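Local coordinates for cytochrome P450 monooxygenase (Rhodococcus sp. ECU0066, PDB 6KBH), which is a self-sufficient cytochrome P450 monooxygenase that probably oxygenates its substrate at a heme, with FMN and a [2Fe-2S] cluster in the same chain supplying electrons, at residues 76-81 against 351-356; 97-102 against 330-335. All coordinates share one frame; numbering follows the deposited sequence.

Contact 1. Residues 76-81 against 351-356; sequences WVVTRY and AKLLIV
In beta-sheet 1 of the cytochrome P450 fold, Trp76 to Val78 lie beside Leu353 to Ile355 as the only parallel pair of neighbouring strands among the five, with short axes inclined by 31°. The pairing illustrates how a parallel register shares out backbone groups. Leu354 spends both of its groups here: its N donates to Trp76 O at 2.8 Å, and its O receives Val78 N at 2.9 Å. Outside this central pair, Trp76 N reaches Lys352 O at 3.0 Å and Val356 N reaches Val78 O, also at 3.0 Å. The backbone groups of the residues between turn outward, those of Val77 to Phe68 on one side, those of Leu353 and Ile355 to Arg334 and Trp332 on the other.

Side chains alternate between two faces. On one, the Trp76 ring stands with CG anti to the carbonyl carbon (chi1 -56°), which brings its five-membered part beside Ala351, whose CB lies 3.6 Å from NE1; Lys352 O lies at the ring's edge, in its plane. Leu353 CD2 fits alongside Trp76 CB at 3.9 Å and continues toward Val78 CG2. Farther along this face, Ile355 CG2 meets Val78 CB at 4.0 Å, while CG1, held between the backbone N and the carbonyl carbon (chi1 57°), leads away from the neighbouring strand. On the other face are Val77 and Leu354; beyond the last bridge, Val356 CG2 touches Val77 CG1 at 3.8 Å, the two side chains crossing obliquely.

The contact is buried within the sheet, with strand 67-69 beyond 76-78 and strand 332-336 beyond 352-355. Helix 81-89 packs over the face of Val78, Leu353 and Ile355, touching them through Val84, Val87 and Phe88 respectively.

Contact 2. Residues 97-102 against 330-335; sequences SIALEK and AAWRRL. With HEM (protoporphyrin IX containing Fe), chain C.
One carbonyl oxygen, Glu101 O, receives both terminal nitrogens of Arg333, NH1 at 2.6 Å and NH2 at 2.7 Å, nearly in the guanidinium plane. NH2 is shared: it also donates to Ala99 O at 2.9 Å, approaching from above that carbonyl's plane. Ile98 O sits over the centre of the guanidinium, 3.3 Å from its plane, without a hydrogen bond to it. The type I turn from Ile98 to Glu101 thus collects three backbone oxygens around one cation, whose charge they would probably help to offset; Tyr75 OH is a further partner of NH1.

Apolar contact continues where Ile98 CG1 meets Leu335 CB at 3.8 Å, the two side chains crossing at about a right angle. Ala99 O lies over one face of the Trp332 ring, offset toward its rim, and the heme methyl CMA is on the opposite face. The side chain of Arg334 leaves the strand roughly at right angles to that of Arg333 and, bent at chi2 (-70°), sends NH2 almost straight (172°) to propionate O1A, while NH1 bonds to Arg333 O.

A propionate-binding arginine on the sheet strand that follows the K helix, packed against the start of the B–C loop, is a familiar P450 heme-site feature.

Contacts 1 and 2 meet in one sheet, where strand 352-355 of contact 1 neighbours strand 332-336 of contact 2; their centres are about 10 Å apart. Leu353 N lies 2.7 Å from Arg334 O, a probable hydrogen bond, which places the strand of the propionate-binding Arg334 directly beside 352-355, with 76-78 one strand farther out. A second tie is ionic: Lys352 NZ reaches Glu101 OE1 at 2.8 Å. In contact 2 Trp332 and Arg334 reach the heme, whereas in contact 1 the Ile355 side chain comes within about 4 Å of that of Arg334 and about 7 Å of the heme. The heme is also hydrogen-bonded by His133, Arg137 and His391.

Contact 1. Residues 76-81 against 351-356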
loop_
_atom_site.group_PDB
_atom_site.type_symbol
_atom_site.label_atom_id
_atom_site.label_comp_id
_atom_site.label_asym_id
_atom_site.label_seq_id
_atom_site.Cartn_x
_atom_site.Cartn_y
_atom_site.Cartn_z
ATOM N N TRP A 76 30.507 7.820 -3.894
ATOM C CA TRP A 76 29.904 7.982 -5.206
ATOM C C TRP A 76 28.403 8.183 -5.034
ATOM O O TRP A 76 27.772 7.523 -4.207
ATOM C CB TRP A 76 30.186 6.752 -6.071
ATOM C CG TRP A 76 31.649 6.464 -6.192
ATOM C CD1 TRP A 76 32.475 5.976 -5.217
ATOM C CD2 TRP A 76 32.463 6.650 -7.351
ATOM N NE1 TRP A 76 33.754 5.851 -5.700
ATOM C CE2 TRP A 76 33.774 6.257 -7.008
ATOM C CE3 TRP A 76 32.214 7.114 -8.647
ATOM C CZ2 TRP A 76 34.830 6.311 -7.915
ATOM C CZ3 TRP A 76 33.264 7.167 -9.546
ATOM C CH2 TRP A 76 34.557 6.767 -9.175
ATOM N N VAL A 77 27.839 9.107 -5.807
ATOM C CA VAL A 77 26.450 9.523 -5.660
ATOM C C VAL A 77 25.636 8.936 -6.804
ATOM O O VAL A 77 26.041 9.019 -7.970
ATOM C CB VAL A 77 26.320 11.054 -5.625
ATOM C CG1 VAL A 77 24.890 11.463 -5.309
ATOM C CG2 VAL A 77 27.279 11.638 -4.610
ATOM N N VAL A 78 24.488 8.349 -6.467
ATOM C CA VAL A 78 23.599 7.707 -7.427
ATOM C C VAL A 78 22.237 8.369 -7.320
ATOM O O VAL A 78 21.679 8.496 -6.225
ATOM C CB VAL A 78 23.504 6.191 -7.191
ATOM C CG1 VAL A 78 22.587 5.547 -8.224
ATOM C CG2 VAL A 78 24.890 5.576 -7.245
ATOM N N THR A 79 21.699 8.774 -8.462
ATOM C CA THR A 79 20.698 9.820 -8.498
ATOM C C THR A 79 19.370 9.398 -9.115
ATOM O O THR A 79 18.332 9.869 -8.643
ATOM C CB THR A 79 21.297 11.033 -9.227
ATOM O OG1 THR A 79 22.157 11.743 -8.322
ATOM C CG2 THR A 79 20.262 11.964 -9.758
ATOM N N ARG A 80 19.352 8.456 -10.063
ATOM C CA ARG A 80 18.125 8.110 -10.774
ATOM C C ARG A 80 17.481 6.830 -10.228
ATOM O O ARG A 80 18.154 5.941 -9.702
ATOM C CB ARG A 80 18.409 7.985 -12.274
ATOM C CG ARG A 80 18.871 9.313 -12.861
ATOM C CD ARG A 80 18.565 9.491 -14.337
ATOM N NE ARG A 80 19.511 8.790 -15.194
ATOM C CZ ARG A 80 19.890 9.228 -16.390
ATOM N NH1 ARG A 80 19.416 10.373 -16.862
ATOM N NH2 ARG A 80 20.755 8.527 -17.108
ATOM N N TYR A 81 16.157 6.744 -10.387
ATOM C CA TYR A 81 15.333 5.809 -9.621
ATOM C C TYR A 81 15.565 4.354 -10.026
ATOM O O TYR A 81 15.627 3.472 -9.159
ATOM C CB TYR A 81 13.862 6.211 -9.769
ATOM C CG TYR A 81 12.821 5.213 -9.299
ATOM C CD1 TYR A 81 12.384 4.190 -10.127
ATOM C CD2 TYR A 81 12.228 5.339 -8.047
ATOM C CE1 TYR A 81 11.430 3.296 -9.712
ATOM C CE2 TYR A 81 11.266 4.444 -7.624
ATOM C CZ TYR A 81 10.870 3.428 -8.464
ATOM O OH TYR A 81 9.914 2.528 -8.064
ATOM N N ALA A 351 34.243 0.992 -2.864
ATOM C CA ALA A 351 33.558 2.269 -2.986
ATOM C C ALA A 351 32.282 2.270 -2.154
ATOM O O ALA A 351 31.601 1.252 -2.016
ATOM C CB ALA A 351 33.226 2.562 -4.448
ATOM N N LYS A 352 31.965 3.432 -1.597
ATOM C CA LYS A 352 30.780 3.622 -0.776
ATOM C C LYS A 352 29.760 4.414 -1.578
ATOM O O LYS A 352 30.102 5.430 -2.189
ATOM C CB LYS A 352 31.128 4.347 0.526
ATOM C CG LYS A 352 32.119 3.595 1.405
ATOM C CD LYS A 352 32.413 4.357 2.689
ATOM C CE LYS A 352 33.411 3.620 3.566
ATOM N NZ LYS A 352 33.673 4.356 4.837
ATOM N N LEU A 353 28.519 3.941 -1.590
ATOM C CA LEU A 353 27.473 4.542 -2.402
ATOM C C LEU A 353 26.575 5.433 -1.556
ATOM O O LEU A 353 26.191 5.069 -0.442
ATOM C CB LEU A 353 26.632 3.464 -3.090
ATOM C CG LEU A 353 27.340 2.686 -4.202
ATOM C CD1 LEU A 353 26.343 1.846 -5.001
ATOM C CD2 LEU A 353 28.114 3.628 -5.117
ATOM N N LEU A 354 26.257 6.610 -2.087
ATOM C CA LEU A 354 25.190 7.454 -1.558
ATOM C C LEU A 354 24.051 7.415 -2.570
ATOM O O LEU A 354 24.093 8.108 -3.591
ATOM C CB LEU A 354 25.665 8.880 -1.318
ATOM C CG LEU A 354 24.630 9.696 -0.546
ATOM C CD1 LEU A 354 24.448 9.110 0.845
ATOM C CD2 LEU A 354 25.018 11.162 -0.465
ATOM N N ILE A 355 23.038 6.602 -2.289
ATOM C CA ILE A 355 21.916 6.409 -3.197
ATOM C C ILE A 355 20.777 7.312 -2.726
ATOM O O ILE A 355 20.183 7.095 -1.665
ATOM C CB ILE A 355 21.513 4.930 -3.283
ATOM C CG1 ILE A 355 21.172 4.344 -1.908
ATOM C CG2 ILE A 355 22.657 4.128 -3.890
ATOM C CD1 ILE A 355 21.093 2.830 -1.890
ATOM N N VAL A 356 20.479 8.344 -3.510
ATOM C CA VAL A 356 19.624 9.442 -3.055
ATOM C C VAL A 356 18.180 9.022 -3.307
ATOM O O VAL A 356 17.631 9.214 -4.396
ATOM C CB VAL A 356 19.979 10.763 -3.735
ATOM C CG1 VAL A 356 19.184 11.902 -3.126
ATOM C CG2 VAL A 356 21.474 11.034 -3.617
#

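Contact 2. Residues 97-102 against 330-335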
loop_
_atom_site.group_PDB
_atom_site.type_symbol
_atom_site.label_atom_id
_atom_site.label_comp_id
_atom_site.label_asym_id
_atom_site.label_seq_id
_atom_site.Cartn_x
_atom_site.Cartn_y
_atom_site.Cartn_z
ATOM N N SER A 97 26.786 -3.116 4.828
ATOM C CA SER A 97 27.782 -3.046 5.896
ATOM C C SER A 97 27.898 -1.644 6.480
ATOM O O SER A 97 28.053 -1.482 7.696
ATOM C CB SER A 97 29.147 -3.501 5.370
ATOM O OG SER A 97 29.106 -4.832 4.891
ATOM N N ILE A 98 27.812 -0.621 5.635
ATOM C CA ILE A 98 28.082 0.753 6.043
ATOM C C ILE A 98 26.793 1.525 6.336
ATOM O O ILE A 98 26.821 2.751 6.437
ATOM C CB ILE A 98 28.931 1.485 4.994
ATOM C CG1 ILE A 98 28.223 1.446 3.637
ATOM C CG2 ILE A 98 30.315 0.858 4.902
ATOM C CD1 ILE A 98 28.731 2.464 2.649
ATOM N N ALA A 99 25.669 0.820 6.500
ATOM C CA ALA A 99 24.363 1.476 6.559
ATOM C C ALA A 99 24.282 2.503 7.687
ATOM O O ALA A 99 23.682 3.571 7.516
ATOM C CB ALA A 99 23.258 0.432 6.712
ATOM N N LEU A 100 24.863 2.199 8.852
ATOM C CA LEU A 100 24.920 3.161 9.949
ATOM C C LEU A 100 26.357 3.497 10.336
ATOM O O LEU A 100 26.620 3.917 11.465
ATOM C CB LEU A 100 24.133 2.675 11.169
ATOM C CG LEU A 100 22.631 2.369 11.021
ATOM C CD1 LEU A 100 22.302 0.949 11.400
ATOM C CD2 LEU A 100 21.782 3.318 11.852
ATOM N N GLU A 101 27.297 3.331 9.405
ATOM C CA GLU A 101 28.652 3.827 9.614
ATOM C C GLU A 101 28.619 5.335 9.820
ATOM O O GLU A 101 27.993 6.067 9.049
ATOM C CB GLU A 101 29.539 3.478 8.418
ATOM C CG GLU A 101 31.017 3.314 8.744
ATOM C CD GLU A 101 31.903 3.471 7.520
ATOM O OE1 GLU A 101 31.621 4.357 6.683
ATOM O OE2 GLU A 101 32.872 2.695 7.386
ATOM N N LYS A 102 29.279 5.801 10.872
ATOM C CA LYS A 102 29.250 7.219 11.190
ATOM C C LYS A 102 30.189 7.977 10.260
ATOM O O LYS A 102 31.304 7.529 9.979
ATOM C CB LYS A 102 29.610 7.442 12.661
ATOM C CG LYS A 102 28.524 6.934 13.614
ATOM C CD LYS A 102 29.095 6.441 14.940
ATOM C CE LYS A 102 28.486 5.098 15.368
ATOM N NZ LYS A 102 29.419 3.943 15.136
ATOM N N ALA A 330 16.610 11.160 2.950
ATOM C CA ALA A 330 17.085 11.853 1.761
ATOM C C ALA A 330 18.003 10.967 0.933
ATOM O O ALA A 330 18.008 11.058 -0.299
ATOM C CB ALA A 330 17.804 13.143 2.154
ATOM N N ALA A 331 18.770 10.099 1.587
ATOM C CA ALA A 331 19.694 9.220 0.890
ATOM C C ALA A 331 20.028 8.053 1.803
ATOM O O ALA A 331 19.824 8.116 3.016
ATOM C CB ALA A 331 20.967 9.963 0.466
ATOM N N TRP A 332 20.540 6.985 1.201
ATOM C CA TRP A 332 20.948 5.797 1.933
ATOM C C TRP A 332 22.292 5.342 1.384
ATOM O O TRP A 332 22.838 5.945 0.455
ATOM C CB TRP A 332 19.884 4.696 1.847
ATOM C CG TRP A 332 19.908 3.761 3.015
ATOM C CD1 TRP A 332 20.117 2.413 2.982
ATOM C CD2 TRP A 332 19.728 4.105 4.394
ATOM N NE1 TRP A 332 20.073 1.896 4.252
ATOM C CE2 TRP A 332 19.836 2.914 5.138
ATOM C CE3 TRP A 332 19.485 5.305 5.072
ATOM C CZ2 TRP A 332 19.709 2.886 6.527
ATOM C CZ3 TRP A 332 19.360 5.276 6.453
ATOM C CH2 TRP A 332 19.471 4.074 7.164
ATOM N N ARG A 333 22.839 4.274 1.963
ATOM C CA ARG A 333 24.235 3.941 1.729
ATOM C C ARG A 333 24.420 2.448 1.511
ATOM O O ARG A 333 23.783 1.626 2.176
ATOM C CB ARG A 333 25.110 4.414 2.899
ATOM C CG ARG A 333 25.105 5.926 3.063
ATOM C CD ARG A 333 25.982 6.379 4.206
ATOM N NE ARG A 333 25.467 5.974 5.504
ATOM C CZ ARG A 333 26.170 6.040 6.626
ATOM N NH1 ARG A 333 27.419 6.491 6.595
ATOM N NH2 ARG A 333 25.631 5.652 7.772
ATOM N N ARG A 334 25.309 2.114 0.577
ATOM C CA ARG A 334 25.704 0.742 0.303
ATOM C C ARG A 334 27.204 0.703 0.051
ATOM O O ARG A 334 27.804 1.695 -0.373
ATOM C CB ARG A 334 24.946 0.161 -0.902
ATOM C CG ARG A 334 23.490 -0.189 -0.611
ATOM C CD ARG A 334 23.386 -1.400 0.307
ATOM N NE ARG A 334 22.003 -1.811 0.527
ATOM C CZ ARG A 334 21.246 -1.385 1.534
ATOM N NH1 ARG A 334 21.730 -0.527 2.419
ATOM N NH2 ARG A 334 19.999 -1.816 1.653
ATOM N N LEU A 335 27.807 -0.449 0.327
ATOM C CA LEU A 335 29.239 -0.656 0.153
ATOM C C LEU A 335 29.454 -1.595 -1.026
ATOM O O LEU A 335 29.027 -2.754 -0.986
ATOM C CB LEU A 335 29.864 -1.231 1.425
ATOM C CG LEU A 335 31.318 -1.705 1.357
ATOM C CD1 LEU A 335 32.251 -0.555 1.010
ATOM C CD2 LEU A 335 31.726 -2.354 2.672
HETATM C CHA HEM C . 15.356 -0.625 7.334
HETATM C CHB HEM C . 13.307 3.834 6.167
HETATM C CHC HEM C . 10.001 3.454 10.282
HETATM C CHD HEM C . 12.055 -0.965 11.406
HETATM C C1A HEM C . 14.896 0.673 6.837
HETATM C C2A HEM C . 15.645 1.098 5.649
HETATM C C3A HEM C . 15.076 2.330 5.322
HETATM C C4A HEM C . 14.029 2.542 6.357
HETATM C CMA HEM C . 15.456 3.225 4.183
HETATM C CAA HEM C . 16.743 0.385 4.921
HETATM C CBA HEM C . 16.333 -0.236 3.623
HETATM C CGA HEM C . 17.270 -1.161 2.923
HETATM O O1A HEM C . 18.433 -1.013 3.385
HETATM O O2A HEM C . 16.639 -1.832 2.061
HETATM C C1B HEM C . 12.232 4.176 7.150
HETATM C C2B HEM C . 11.379 5.451 7.112
HETATM C C3B HEM C . 10.344 5.322 8.401
HETATM C C4B HEM C . 10.692 4.004 9.065
HETATM C CMB HEM C . 11.472 6.565 6.126
HETATM C CAB HEM C . 9.304 6.294 8.841
HETATM C CBB HEM C . 8.315 6.767 7.833
HETATM C C1C HEM C . 10.505 2.130 10.747
HETATM C C2C HEM C . 9.771 1.723 11.916
HETATM C C3C HEM C . 10.321 0.506 12.251
HETATM C C4C HEM C . 11.340 0.297 11.233
HETATM C CMC HEM C . 8.664 2.450 12.606
HETATM C CAC HEM C . 9.914 -0.380 13.388
HETATM C CBC HEM C . 10.788 -0.533 14.580
HETATM C C1D HEM C . 13.059 -1.077 10.341
HETATM C C2D HEM C . 13.846 -2.350 10.435
HETATM C C3D HEM C . 14.888 -2.250 9.159
HETATM C C4D HEM C . 14.538 -0.935 8.523
HETATM C CMD HEM C . 13.700 -3.425 11.454
HETATM C CAD HEM C . 15.910 -3.249 8.747
HETATM C CBD HEM C . 15.387 -4.438 8.008
HETATM C CGD HEM C . 16.367 -5.229 7.222
HETATM O O1D HEM C . 17.388 -4.520 7.050
HETATM O O2D HEM C . 15.902 -6.364 6.943
HETATM N NA HEM C . 13.901 1.544 7.296
HETATM N NB HEM C . 11.781 3.277 8.267
HETATM N NC HEM C . 11.481 1.265 10.305
HETATM N ND HEM C . 13.369 -0.139 9.168
HETATM FE FE HEM C . 12.661 1.671 8.802
#